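Local structure of mandelate racemase/muconate lactonizing enzyme family protein (Roseovarius sp. TM1035, 3T9P) at residues M23-L28 with A73-L79; V39-T43 with A110-M114; R135-M141 with F163-R169; E201-D205 with N225-H229; G347-P353 with V371-W377. The protein probably catalyses a reaction of the mandelate racemase/muconate lactonizing enzyme family, whose members begin by removing a proton next to a substrate carboxylate. All blocks are in the same frame, centred on the assembly; numbering follows the deposited sequence.

Contact 1 of 5, residues M23-L28 with A73-L79; sequences MRIARL and ALGTDAL
I25 takes T76 as its main-chain partner and G75 as its second. I25 N donates to T76 O over 2.8 Å, almost in line with the carbonyl, and G75 N returns a bond to I25 O. A78 N adds a third, reaching M23 O at 2.9 Å, while R24 and D77 face each other in an isolated beta bridge. G75 is the third residue of a type II turn from A73 to T76, where its phi of 82° suits a residue without a side chain; T76 OG1 steadies the turn by bonding back to A73 O.

Among polar side chains, R24 bends at chi2 (-36°) and chi3 (-92°), which folds its guanidinium over the T76-D77 peptide. NE then meets G75 O at 3.1 Å, the oxygen lying in the guanidinium plane although the donor stands above the carbonyl plane. D77 OD1 accepts from L79 N in an Asx turn and from a water that also takes the N-H of M23.

The apolar part centres on I25. Its CG1 packs on A78 CB at 3.9 Å and its CG2 on L74 CD2, while M23 CG lies against L79 CD1.

The main chain thus supplies most of the polar grip, and with I25 buried and R24 exposed, the loop after helix 58-73 is joined to strand 25-32 by an apolar inner side and a charged outer one.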
# COMPACT_ATOMS: atom_id res chain seq x y z
N MET A 23 1.88 2.44 31.98
CA MET A 23 3.28 2.30 31.48
C MET A 23 3.43 2.71 29.99
O MET A 23 2.44 2.72 29.25
CB MET A 23 3.80 0.88 31.71
CG MET A 23 2.86 -0.22 31.37
SD MET A 23 3.66 -1.85 31.65
CE MET A 23 4.06 -1.77 33.37
N ARG A 24 4.66 3.00 29.60
CA ARG A 24 4.94 3.65 28.33
C ARG A 24 5.90 2.74 27.62
O ARG A 24 6.72 2.09 28.26
CB ARG A 24 5.65 5.03 28.54
CG ARG A 24 4.85 6.18 29.30
CD ARG A 24 3.32 6.26 29.06
NE ARG A 24 3.00 7.17 27.96
CZ ARG A 24 1.79 7.68 27.65
NH1 ARG A 24 0.67 7.38 28.36
NH2 ARG A 24 1.70 8.50 26.59
N ILE A 25 5.90 2.77 26.28
CA ILE A 25 6.91 2.01 25.51
C ILE A 25 8.35 2.62 25.63
O ILE A 25 8.58 3.78 25.22
CB ILE A 25 6.52 1.87 23.94
CG1 ILE A 25 5.16 1.23 23.87
CG2 ILE A 25 7.64 1.08 23.17
CD1 ILE A 25 4.43 1.25 22.52
N ALA A 26 9.31 1.81 26.04
CA ALA A 26 10.69 2.25 26.14
C ALA A 26 11.65 1.83 25.05
O ALA A 26 12.53 2.55 24.72
CB ALA A 26 11.26 1.88 27.48
N ARG A 27 11.48 0.70 24.48
CA ARG A 27 12.41 0.05 23.59
C ARG A 27 11.70 -0.90 22.62
O ARG A 27 10.73 -1.53 22.97
CB ARG A 27 13.46 -0.72 24.40
CG ARG A 27 14.52 -1.40 23.55
CD ARG A 27 15.69 -1.97 24.35
NE ARG A 27 16.47 -0.91 24.98
CZ ARG A 27 16.46 -0.65 26.28
NH1 ARG A 27 15.71 -1.38 27.10
NH2 ARG A 27 17.21 0.33 26.77
N LEU A 28 12.14 -0.90 21.42
CA LEU A 28 11.64 -1.79 20.39
C LEU A 28 12.82 -2.36 19.64
O LEU A 28 13.57 -1.64 19.10
CB LEU A 28 10.66 -1.09 19.44
CG LEU A 28 9.27 -0.75 19.99
CD1 LEU A 28 8.56 0.27 19.24
CD2 LEU A 28 8.36 -1.91 20.24
N ALA A 73 5.97 5.30 18.12
CA ALA A 73 5.45 4.46 19.20
C ALA A 73 6.26 4.63 20.52
O ALA A 73 5.69 4.46 21.56
CB ALA A 73 5.52 2.99 18.80
N LEU A 74 7.55 4.90 20.46
CA LEU A 74 8.36 5.19 21.67
C LEU A 74 7.69 6.26 22.56
O LEU A 74 7.20 7.29 22.02
CB LEU A 74 9.77 5.66 21.24
CG LEU A 74 10.57 4.49 20.68
CD1 LEU A 74 11.88 4.96 20.18
CD2 LEU A 74 10.79 3.22 21.60
N GLY A 75 7.60 5.99 23.87
CA GLY A 75 7.05 6.94 24.85
C GLY A 75 5.55 6.94 24.88
O GLY A 75 4.95 7.72 25.67
N THR A 76 4.88 6.10 24.08
CA THR A 76 3.42 6.10 24.10
C THR A 76 2.88 5.03 25.09
O THR A 76 3.66 4.20 25.52
CB THR A 76 2.76 5.84 22.65
OG1 THR A 76 3.09 4.52 22.24
CG2 THR A 76 3.28 6.88 21.63
N ASP A 77 1.56 5.01 25.33
CA ASP A 77 0.88 4.07 26.27
C ASP A 77 1.02 2.63 25.78
O ASP A 77 0.44 2.27 24.70
CB ASP A 77 -0.61 4.52 26.38
CG ASP A 77 -1.41 3.73 27.39
OD1 ASP A 77 -0.98 2.66 27.94
OD2 ASP A 77 -2.56 4.20 27.64
N ALA A 78 1.75 1.81 26.56
CA ALA A 78 1.97 0.38 26.22
C ALA A 78 0.75 -0.48 26.41
O ALA A 78 0.72 -1.60 25.81
CB ALA A 78 3.23 -0.24 26.86
N LEU A 79 -0.29 0.04 27.11
CA LEU A 79 -1.44 -0.81 27.45
C LEU A 79 -2.73 -0.44 26.75
O LEU A 79 -3.76 -1.11 26.91
CB LEU A 79 -1.67 -0.78 29.01
CG LEU A 79 -0.47 -1.36 29.82
CD1 LEU A 79 -0.87 -1.14 31.30
CD2 LEU A 79 -0.29 -2.82 29.49
O HOH W 1 -0.53 2.61 30.59

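Contact 2 of 5, residues V39-T43 with A110-M114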
# COMPACT_ATOMS: atom_id res chain seq x y z
N VAL A 39 9.85 -9.06 16.92
CA VAL A 39 9.93 -7.79 17.58
C VAL A 39 9.83 -8.06 19.10
O VAL A 39 8.93 -8.81 19.57
CB VAL A 39 8.74 -6.84 17.15
CG1 VAL A 39 8.74 -5.51 18.06
CG2 VAL A 39 8.87 -6.43 15.60
N ARG A 40 10.73 -7.46 19.84
CA ARG A 40 10.68 -7.42 21.28
C ARG A 40 10.44 -5.98 21.76
O ARG A 40 11.16 -5.09 21.45
CB ARG A 40 11.91 -8.05 21.97
CG ARG A 40 11.81 -7.99 23.47
CD ARG A 40 12.89 -8.75 24.24
NE ARG A 40 14.21 -8.25 23.98
CZ ARG A 40 15.32 -8.94 24.12
NH1 ARG A 40 15.28 -10.17 24.59
NH2 ARG A 40 16.45 -8.42 23.78
N VAL A 41 9.42 -5.82 22.55
CA VAL A 41 9.02 -4.57 23.16
C VAL A 41 9.36 -4.61 24.65
O VAL A 41 9.16 -5.60 25.29
CB VAL A 41 7.53 -4.24 22.99
CG1 VAL A 41 6.68 -5.20 23.72
CG2 VAL A 41 7.21 -2.81 23.41
N THR A 42 9.93 -3.53 25.14
CA THR A 42 10.17 -3.29 26.56
C THR A 42 9.53 -2.00 27.07
O THR A 42 9.69 -0.98 26.48
CB THR A 42 11.68 -3.25 26.86
OG1 THR A 42 12.32 -4.38 26.32
CG2 THR A 42 11.94 -3.20 28.35
N THR A 43 8.77 -2.08 28.15
CA THR A 43 8.12 -0.92 28.74
C THR A 43 9.06 -0.22 29.72
O THR A 43 10.07 -0.75 30.04
CB THR A 43 6.80 -1.23 29.49
OG1 THR A 43 7.09 -1.94 30.69
CG2 THR A 43 5.86 -2.02 28.62
N ALA A 110 3.62 -7.62 19.53
CA ALA A 110 4.52 -7.64 20.68
C ALA A 110 3.76 -7.06 21.88
O ALA A 110 3.92 -7.49 22.99
CB ALA A 110 5.76 -6.73 20.36
N LEU A 111 2.96 -6.01 21.63
CA LEU A 111 2.24 -5.39 22.75
C LEU A 111 1.13 -6.30 23.32
O LEU A 111 0.86 -6.27 24.54
CB LEU A 111 1.68 -4.03 22.34
CG LEU A 111 2.72 -2.93 22.10
CD1 LEU A 111 2.02 -1.72 21.45
CD2 LEU A 111 3.43 -2.49 23.41
N TRP A 112 0.41 -7.04 22.47
CA TRP A 112 -0.57 -8.02 23.04
C TRP A 112 0.17 -9.05 23.91
O TRP A 112 -0.34 -9.46 24.93
CB TRP A 112 -1.39 -8.72 21.91
CG TRP A 112 -2.37 -7.75 21.26
CD1 TRP A 112 -2.32 -7.19 19.98
CD2 TRP A 112 -3.55 -7.27 21.87
NE1 TRP A 112 -3.42 -6.41 19.77
CE2 TRP A 112 -4.18 -6.40 20.93
CE3 TRP A 112 -4.15 -7.49 23.14
CZ2 TRP A 112 -5.38 -5.73 21.23
CZ3 TRP A 112 -5.34 -6.78 23.47
CH2 TRP A 112 -5.93 -5.91 22.51
N ASP A 113 1.30 -9.55 23.44
CA ASP A 113 2.04 -10.59 24.18
C ASP A 113 2.54 -9.98 25.50
O ASP A 113 2.47 -10.61 26.53
CB ASP A 113 3.28 -11.04 23.37
CG ASP A 113 4.00 -12.31 24.03
OD1 ASP A 113 3.29 -13.36 24.23
OD2 ASP A 113 5.27 -12.20 24.33
N MET A 114 3.01 -8.75 25.44
CA MET A 114 3.43 -8.01 26.64
C MET A 114 2.32 -7.93 27.66
O MET A 114 2.52 -8.34 28.84
CB MET A 114 4.03 -6.62 26.26
CG MET A 114 4.68 -5.83 27.49
SD MET A 114 3.37 -5.09 28.54
CE MET A 114 2.71 -3.86 27.39
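V41 presses both its methyl groups onto A110, L111 and M114, and so joins the antiparallel sheet to helix 98-119 in the alpha+beta capping domain that precedes the barrel in enolase-superfamily proteins. The segment axes approach to 8.2 Å at an angle of 53°, with no hydrogen bond between them. V41 has the most surface covered. With CG1 between the backbone N and the carbonyl carbon (chi1 65°), this methyl reaches the helix between A110 and M114, 3.8 Å from A110 CB and close to M114 CB. Its other branch, CG2, crosses to L111 CD2 at 3.8 Å. A branched residue suits a strand and can serve two helix residues at once.

A110 follows in buried surface. Its one methyl is aimed at the strand and fits between V39 and V41, touching V39 CG1 at 4.0 Å and lying near V39 O as well; so small a side chain permits the close approach of the backbones.

M114, a turn further on, carries CG trans to N (chi1 -173°) and then bends twice, a flexible chain that can follow the surface of the sheet. T43 turns its hydroxyl to S45 and offers the helix its methyl alone, CG2 meeting M114 CE at 3.8 Å.

Contact 3 of 5, residues R135-M141 with F163-R169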
# COMPACT_ATOMS: atom_id res chain seq x y z
N ARG A 135 -10.68 -26.00 15.34
CA ARG A 135 -10.71 -26.90 14.18
C ARG A 135 -9.90 -26.28 13.02
O ARG A 135 -10.03 -25.09 12.72
CB ARG A 135 -12.11 -27.03 13.58
CG ARG A 135 -12.19 -28.19 12.53
CD ARG A 135 -13.41 -27.99 11.73
NE ARG A 135 -13.52 -29.05 10.73
CZ ARG A 135 -14.51 -29.10 9.88
NH1 ARG A 135 -15.44 -28.14 9.91
NH2 ARG A 135 -14.56 -30.10 9.01
N ALA A 136 -9.10 -27.10 12.38
CA ALA A 136 -8.22 -26.57 11.29
C ALA A 136 -8.60 -27.21 9.97
O ALA A 136 -9.07 -28.40 9.93
CB ALA A 136 -6.71 -26.97 11.60
N TYR A 137 -8.24 -26.53 8.88
CA TYR A 137 -8.24 -27.19 7.61
C TYR A 137 -6.79 -27.31 7.16
O TYR A 137 -6.01 -26.42 7.38
CB TYR A 137 -9.11 -26.44 6.57
CG TYR A 137 -8.67 -25.08 6.07
CD1 TYR A 137 -9.29 -23.92 6.54
CD2 TYR A 137 -7.83 -24.98 4.94
CE1 TYR A 137 -9.00 -22.62 5.93
CE2 TYR A 137 -7.54 -23.74 4.33
CZ TYR A 137 -8.10 -22.57 4.85
OH TYR A 137 -7.82 -21.41 4.21
N ALA A 138 -6.49 -28.41 6.48
CA ALA A 138 -5.14 -28.68 5.96
C ALA A 138 -5.02 -27.91 4.66
O ALA A 138 -5.82 -28.05 3.73
CB ALA A 138 -5.01 -30.30 5.73
N SER A 139 -4.07 -27.01 4.58
CA SER A 139 -3.95 -26.17 3.40
C SER A 139 -2.64 -26.46 2.60
O SER A 139 -1.52 -26.29 3.16
CB SER A 139 -3.89 -24.69 3.84
OG SER A 139 -4.04 -23.84 2.70
N SER A 140 -2.80 -26.88 1.37
CA SER A 140 -1.74 -27.02 0.43
C SER A 140 -1.46 -25.64 -0.20
O SER A 140 -2.39 -24.93 -0.62
CB SER A 140 -2.19 -28.00 -0.67
OG SER A 140 -1.27 -27.81 -1.75
N MET A 141 -0.20 -25.22 -0.22
CA MET A 141 0.19 -24.00 -0.94
C MET A 141 0.61 -24.22 -2.41
O MET A 141 0.89 -23.23 -3.09
CB MET A 141 1.39 -23.36 -0.26
CG MET A 141 1.14 -23.23 1.30
SD MET A 141 -0.34 -22.04 1.44
CE MET A 141 -0.83 -22.58 3.05
N PHE A 163 -7.53 -34.42 10.26
CA PHE A 163 -8.12 -33.28 9.57
C PHE A 163 -9.44 -33.67 8.88
O PHE A 163 -9.49 -34.74 8.29
CB PHE A 163 -7.23 -32.69 8.45
CG PHE A 163 -6.02 -31.96 8.94
CD1 PHE A 163 -6.13 -30.62 9.31
CD2 PHE A 163 -4.78 -32.63 9.16
CE1 PHE A 163 -4.99 -29.84 9.74
CE2 PHE A 163 -3.58 -31.89 9.65
CZ PHE A 163 -3.71 -30.51 9.98
N THR A 164 -10.48 -32.80 8.89
CA THR A 164 -11.67 -33.14 8.15
C THR A 164 -12.05 -32.01 7.18
O THR A 164 -13.16 -31.97 6.64
CB THR A 164 -12.92 -33.46 9.06
OG1 THR A 164 -13.11 -32.37 9.95
CG2 THR A 164 -12.73 -34.76 9.93
N ALA A 165 -11.08 -31.15 6.87
CA ALA A 165 -11.31 -30.12 5.88
C ALA A 165 -9.92 -29.91 5.20
O ALA A 165 -8.89 -30.00 5.89
CB ALA A 165 -11.74 -28.78 6.57
N PHE A 166 -9.95 -29.63 3.90
CA PHE A 166 -8.71 -29.54 3.07
C PHE A 166 -8.86 -28.48 2.00
O PHE A 166 -9.88 -28.41 1.38
CB PHE A 166 -8.49 -30.91 2.35
CG PHE A 166 -8.11 -32.00 3.30
CD1 PHE A 166 -9.12 -32.68 3.99
CD2 PHE A 166 -6.74 -32.35 3.52
CE1 PHE A 166 -8.77 -33.71 4.89
CE2 PHE A 166 -6.36 -33.37 4.47
CZ PHE A 166 -7.41 -34.02 5.18
N LYS A 167 -7.79 -27.70 1.74
CA LYS A 167 -7.80 -26.72 0.67
C LYS A 167 -6.59 -26.99 -0.24
O LYS A 167 -5.51 -27.22 0.26
CB LYS A 167 -7.61 -25.30 1.25
CG LYS A 167 -7.73 -24.23 0.07
CD LYS A 167 -7.88 -22.82 0.74
CE LYS A 167 -6.52 -22.17 0.95
NZ LYS A 167 -6.79 -20.82 1.56
N TRP A 168 -6.85 -26.97 -1.53
CA TRP A 168 -5.82 -27.04 -2.57
C TRP A 168 -6.03 -25.97 -3.65
O TRP A 168 -6.88 -25.05 -3.51
CB TRP A 168 -5.82 -28.51 -3.14
CG TRP A 168 -7.00 -29.04 -3.84
CD1 TRP A 168 -7.12 -29.21 -5.21
CD2 TRP A 168 -8.26 -29.50 -3.26
NE1 TRP A 168 -8.32 -29.84 -5.49
CE2 TRP A 168 -9.02 -30.02 -4.31
CE3 TRP A 168 -8.74 -29.65 -1.93
CZ2 TRP A 168 -10.31 -30.54 -4.11
CZ3 TRP A 168 -9.98 -30.20 -1.71
CH2 TRP A 168 -10.74 -30.73 -2.82
N ARG A 169 -5.18 -26.03 -4.70
CA ARG A 169 -5.10 -24.93 -5.66
C ARG A 169 -5.64 -25.29 -7.00
O ARG A 169 -5.45 -26.42 -7.47
CB ARG A 169 -3.66 -24.45 -5.90
CG ARG A 169 -2.89 -24.11 -4.60
CD ARG A 169 -3.38 -22.85 -3.92
NE ARG A 169 -3.17 -22.91 -2.48
CZ ARG A 169 -3.40 -21.92 -1.63
NH1 ARG A 169 -3.27 -22.14 -0.32
NH2 ARG A 169 -3.79 -20.71 -2.09
O HOH W 2 -10.57 -30.63 10.61
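S140 O is gripped by two nitrogens of R169, NE and NH1, each at 2.9 Å. The oxygen lies in the guanidinium plane, so the side-on pair fixes the group's rotation, while NH2 goes on to a salt bridge with D205. A leucine in place of R169 would probably leave S140 O without both donors and D205 without this charged mate. M141 SD also comes near NH1.

Along the strands a parallel ladder carries the contact: A138 N bonds to A165 O, K167 N to A138 O at 2.8 Å, and S140 N to K167 O. On the side of S139 and K167, K167 CG lies anti to the backbone N (chi1 -176°), which sends the chain obliquely past the Y137 ring; NZ bonds to Y137 OH at 2.9 Å, and E231 is its salt-bridge partner. On the other side, A138 CB sits 3.9 Å from the F163 centroid and 3.5 Å from F166 CD2. A methyl is small enough to touch both rings, lying over the face of F163 and beside F166 CD2, and F166 carries the packing on to F154 of helix 147-161.

At the far end R135, extended, gives NH2 to T164 OG1 at 2.9 Å, and NH1 forms a salt bridge with E201. Strand 132-139, helix 147-161 and strand 165-169 form a beta-alpha-beta crossover, the repeating unit of the barrel typical of the enolase superfamily.

Contact 4 of 5, residues E201-D205 with N225-H229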
# COMPACT_ATOMS: atom_id res chain seq x y z
N GLU A 201 -14.97 -31.56 4.37
CA GLU A 201 -15.23 -30.26 3.73
C GLU A 201 -14.02 -29.99 2.81
O GLU A 201 -12.87 -30.37 3.16
CB GLU A 201 -15.39 -29.17 4.81
CG GLU A 201 -16.89 -29.25 5.31
CD GLU A 201 -17.15 -28.58 6.62
OE1 GLU A 201 -16.27 -28.58 7.48
OE2 GLU A 201 -18.27 -28.07 6.81
N LYS A 202 -14.29 -29.32 1.69
CA LYS A 202 -13.27 -29.08 0.65
C LYS A 202 -13.27 -27.63 0.25
O LYS A 202 -14.32 -27.02 0.11
CB LYS A 202 -13.59 -30.01 -0.54
CG LYS A 202 -13.40 -31.53 -0.04
CD LYS A 202 -14.02 -32.40 -1.15
CE LYS A 202 -14.77 -33.59 -0.66
NZ LYS A 202 -16.20 -33.28 -1.10
N LEU A 203 -12.06 -27.10 0.03
CA LEU A 203 -11.90 -25.70 -0.26
C LEU A 203 -10.91 -25.69 -1.40
O LEU A 203 -10.01 -26.54 -1.49
CB LEU A 203 -11.22 -24.99 0.95
CG LEU A 203 -11.94 -24.93 2.29
CD1 LEU A 203 -11.82 -26.23 3.10
CD2 LEU A 203 -11.44 -23.76 3.17
N VAL A 204 -11.01 -24.73 -2.28
CA VAL A 204 -9.94 -24.43 -3.25
C VAL A 204 -9.68 -22.93 -3.39
O VAL A 204 -10.52 -22.16 -3.03
CB VAL A 204 -10.09 -25.08 -4.62
CG1 VAL A 204 -10.25 -26.55 -4.52
CG2 VAL A 204 -11.12 -24.43 -5.36
N ASP A 205 -8.48 -22.57 -3.85
CA ASP A 205 -8.11 -21.21 -4.05
C ASP A 205 -7.62 -21.04 -5.47
O ASP A 205 -6.79 -21.78 -5.94
CB ASP A 205 -7.06 -20.80 -3.00
CG ASP A 205 -6.77 -19.32 -2.95
OD1 ASP A 205 -7.08 -18.54 -3.83
OD2 ASP A 205 -6.19 -18.97 -1.95
N ASN A 225 -18.25 -31.59 -7.53
CA ASN A 225 -17.41 -32.31 -6.61
C ASN A 225 -17.53 -32.04 -5.09
O ASN A 225 -16.67 -32.50 -4.31
CB ASN A 225 -15.96 -32.10 -7.10
CG ASN A 225 -15.74 -32.82 -8.39
OD1 ASN A 225 -15.91 -32.27 -9.49
ND2 ASN A 225 -15.50 -34.12 -8.27
N GLY A 226 -18.54 -31.30 -4.70
CA GLY A 226 -18.85 -31.05 -3.27
C GLY A 226 -17.93 -30.02 -2.60
O GLY A 226 -17.75 -30.11 -1.43
N ILE A 227 -17.31 -29.09 -3.36
CA ILE A 227 -16.34 -28.10 -2.83
C ILE A 227 -17.17 -26.92 -2.49
O ILE A 227 -17.84 -26.33 -3.37
CB ILE A 227 -15.24 -27.66 -3.87
CG1 ILE A 227 -14.39 -28.79 -4.49
CG2 ILE A 227 -14.42 -26.50 -3.37
CD1 ILE A 227 -14.03 -29.86 -3.68
N GLY A 228 -17.15 -26.53 -1.23
CA GLY A 228 -18.07 -25.52 -0.69
C GLY A 228 -17.49 -24.13 -0.50
O GLY A 228 -18.20 -23.24 -0.08
N HIS A 229 -16.17 -23.97 -0.86
CA HIS A 229 -15.40 -22.72 -0.63
C HIS A 229 -14.50 -22.45 -1.86
O HIS A 229 -13.68 -23.29 -2.21
CB HIS A 229 -14.57 -22.93 0.69
CG HIS A 229 -13.74 -21.80 1.14
ND1 HIS A 229 -12.59 -21.40 0.45
CD2 HIS A 229 -13.76 -21.08 2.29
CE1 HIS A 229 -11.98 -20.45 1.15
NE2 HIS A 229 -12.67 -20.24 2.27
O HOH W 3 -16.94 -28.99 1.01
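L203 lays its CD2 methyl squarely over the H229 ring, 3.6 Å from the centroid and 8° off the normal, a CH-pi contact that holds whichever way the imidazole is turned. This is the tight, buried end. Beside it V204 N bonds to H229 O at 3.0 Å and nearly straight. V204 CG1 and I227 CG2 add apolar packing, with W168 of the neighbouring strand against both residues.

Toward the exposed glycines the grip slackens. G228 N meets K202 O at 3.2 Å, a water links K202 N with G226 O, and the long, flexible K202 gives NZ to N225 O in a weak bond of 3.3 Å. G226, with phi 77°, is the C-prime residue of the Schellman motif that ends helix 212-224, a place suited to glycine. The chain thus turns from helix into strand 229-231 beside strand 201-205, completing a beta-alpha-beta unit of the enolase-type barrel.

Contact 5 of 5, residues G347-P353 with V371-W377; sequences GLFLGDP and VEISPTW
A single beta bridge between F349 and I373 joins the 347-353 loop to the residues leading into the N-cap of helix 375-379. L350 N donates to E372 O at 2.9 Å, nearly straight in line with that carbonyl, and S374 N to L348 O at 2.9 Å. A water continues the pairing, donating a hydrogen bond to L350 O and accepting one from E372 N.

F349 turns a ring edge to I373, CE1 lying 3.9 Å from CG1, and the same CE1 also touches V371 CG2, while L313 of helix 313-322 touches the ring too. Were a serine to stand at F349, these two partners would probably lose their packing and a gap would open against L313.

The helix that S374 caps follows the barrel and leads to strand 382-387, which returns to the sheet of the N-terminal capping domain. With chi1 at -178°, S374 OG points away from its own backbone N and accepts from T376 N at 3.0 Å. P375 suits the first turn, where no N-H is needed, and its CD meets L350 CD1. The same CD1 is a methyl laid against the carboxylate of extended, exposed E372, 3.5 Å from CD.

L348 CD2 lies over the five-membered ring of W377, 3.7 Å from its centroid. W377 also meets F38 of the capping domain edge-to-face. At the other end P353 CB packs on V371 CG1 at 3.8 Å.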
# COMPACT_ATOMS: atom_id res chain seq x y z
N GLY A 347 12.58 -24.49 13.42
CA GLY A 347 13.35 -23.94 14.52
C GLY A 347 12.99 -22.52 14.95
O GLY A 347 13.73 -21.93 15.75
N LEU A 348 11.85 -21.95 14.50
CA LEU A 348 11.49 -20.64 15.01
C LEU A 348 11.12 -20.70 16.45
O LEU A 348 11.56 -19.81 17.22
CB LEU A 348 10.32 -19.99 14.22
CG LEU A 348 10.57 -19.79 12.76
CD1 LEU A 348 9.25 -19.27 12.10
CD2 LEU A 348 11.78 -18.91 12.49
N PHE A 349 10.33 -21.74 16.84
CA PHE A 349 9.77 -21.77 18.18
C PHE A 349 10.28 -23.05 18.92
O PHE A 349 10.56 -24.05 18.26
CB PHE A 349 8.23 -21.82 18.07
CG PHE A 349 7.70 -20.67 17.26
CD1 PHE A 349 7.88 -19.37 17.72
CD2 PHE A 349 7.05 -20.88 16.02
CE1 PHE A 349 7.39 -18.22 16.97
CE2 PHE A 349 6.53 -19.75 15.28
CZ PHE A 349 6.74 -18.42 15.76
N LEU A 350 10.34 -23.00 20.23
CA LEU A 350 10.63 -24.19 21.05
C LEU A 350 9.33 -24.95 21.32
O LEU A 350 8.22 -24.35 21.23
CB LEU A 350 11.25 -23.75 22.39
CG LEU A 350 12.62 -23.04 22.25
CD1 LEU A 350 13.18 -22.44 23.52
CD2 LEU A 350 13.64 -23.91 21.52
N GLY A 351 9.43 -26.25 21.60
CA GLY A 351 8.21 -27.04 21.91
C GLY A 351 7.33 -27.36 20.67
O GLY A 351 7.76 -27.49 19.56
N ASP A 352 6.06 -27.48 20.83
CA ASP A 352 5.33 -27.92 19.67
C ASP A 352 4.02 -27.11 19.69
O ASP A 352 2.95 -27.65 19.88
CB ASP A 352 5.06 -29.41 19.87
CG ASP A 352 4.54 -30.07 18.62
OD1 ASP A 352 4.66 -29.49 17.53
OD2 ASP A 352 3.99 -31.18 18.74
N PRO A 353 4.12 -25.78 19.50
CA PRO A 353 2.88 -24.94 19.60
C PRO A 353 1.82 -25.28 18.52
O PRO A 353 0.60 -25.07 18.75
CB PRO A 353 3.42 -23.49 19.47
CG PRO A 353 4.73 -23.66 18.66
CD PRO A 353 5.33 -25.01 19.19
N VAL A 371 4.04 -18.79 23.17
CA VAL A 371 5.01 -19.44 22.30
C VAL A 371 6.34 -18.92 22.77
O VAL A 371 6.39 -17.81 23.29
CB VAL A 371 4.87 -19.18 20.74
CG1 VAL A 371 3.56 -19.73 20.13
CG2 VAL A 371 5.13 -17.73 20.33
N GLU A 372 7.40 -19.68 22.59
CA GLU A 372 8.74 -19.21 22.98
C GLU A 372 9.63 -19.28 21.75
O GLU A 372 9.77 -20.35 21.13
CB GLU A 372 9.28 -20.05 24.16
CG GLU A 372 10.59 -19.40 24.74
CD GLU A 372 11.33 -20.39 25.71
OE1 GLU A 372 10.79 -21.52 26.00
OE2 GLU A 372 12.47 -20.00 26.12
N ILE A 373 10.15 -18.12 21.34
CA ILE A 373 10.99 -18.07 20.14
C ILE A 373 12.32 -18.62 20.61
O ILE A 373 12.86 -18.20 21.65
CB ILE A 373 11.18 -16.59 19.58
CG1 ILE A 373 9.82 -16.07 19.07
CG2 ILE A 373 12.22 -16.50 18.50
CD1 ILE A 373 9.68 -14.68 19.42
N SER A 374 12.92 -19.45 19.79
CA SER A 374 14.20 -20.01 20.18
C SER A 374 15.32 -18.97 20.21
O SER A 374 15.55 -18.32 19.23
CB SER A 374 14.66 -21.08 19.19
OG SER A 374 15.93 -21.59 19.72
N PRO A 375 16.10 -18.93 21.32
CA PRO A 375 17.31 -18.12 21.31
C PRO A 375 18.32 -18.57 20.24
O PRO A 375 19.12 -17.78 19.86
CB PRO A 375 17.89 -18.32 22.75
CG PRO A 375 16.65 -18.62 23.59
CD PRO A 375 15.85 -19.56 22.64
N THR A 376 18.33 -19.80 19.74
CA THR A 376 19.25 -20.15 18.64
C THR A 376 18.98 -19.32 17.36
O THR A 376 19.87 -18.80 16.63
CB THR A 376 19.13 -21.66 18.26
OG1 THR A 376 19.30 -22.48 19.47
CG2 THR A 376 20.15 -22.15 17.11
N TRP A 377 17.70 -19.22 17.05
CA TRP A 377 17.38 -18.42 15.83
C TRP A 377 17.70 -16.91 16.04
O TRP A 377 18.31 -16.26 15.22
CB TRP A 377 15.89 -18.67 15.57
CG TRP A 377 15.47 -18.06 14.20
CD1 TRP A 377 15.39 -18.71 13.00
CD2 TRP A 377 15.17 -16.68 13.95
NE1 TRP A 377 15.05 -17.79 11.99
CE2 TRP A 377 14.91 -16.54 12.55
CE3 TRP A 377 15.11 -15.53 14.75
CZ2 TRP A 377 14.57 -15.38 11.99
CZ3 TRP A 377 14.77 -14.29 14.12
CH2 TRP A 377 14.51 -14.26 12.76
O HOH W 4 6.68 -22.33 21.61

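Contacts 1 and 2 share the capping-domain sheet: strands 25-32 and 37-43 are neighbours, A26 N bonding to T42 O, and M114 reaches A78. Yet contact 2 is wholly buried and apolar, whereas contact 1, partly open, relies on main-chain bonds and an arginine. Contacts 3 and 4 are successive barrel pairings that meet at F166 O and L203 N and through the R135-E201 salt bridge. Contact 3 is buried and rich in charged side chains; contact 4 loosens into water and glycines at its exposed end. Contact 5, partly buried, touches neither pair; its centre is about 17 Å from that of contact 2, and it mixes a short backbone pairing with aromatic packing.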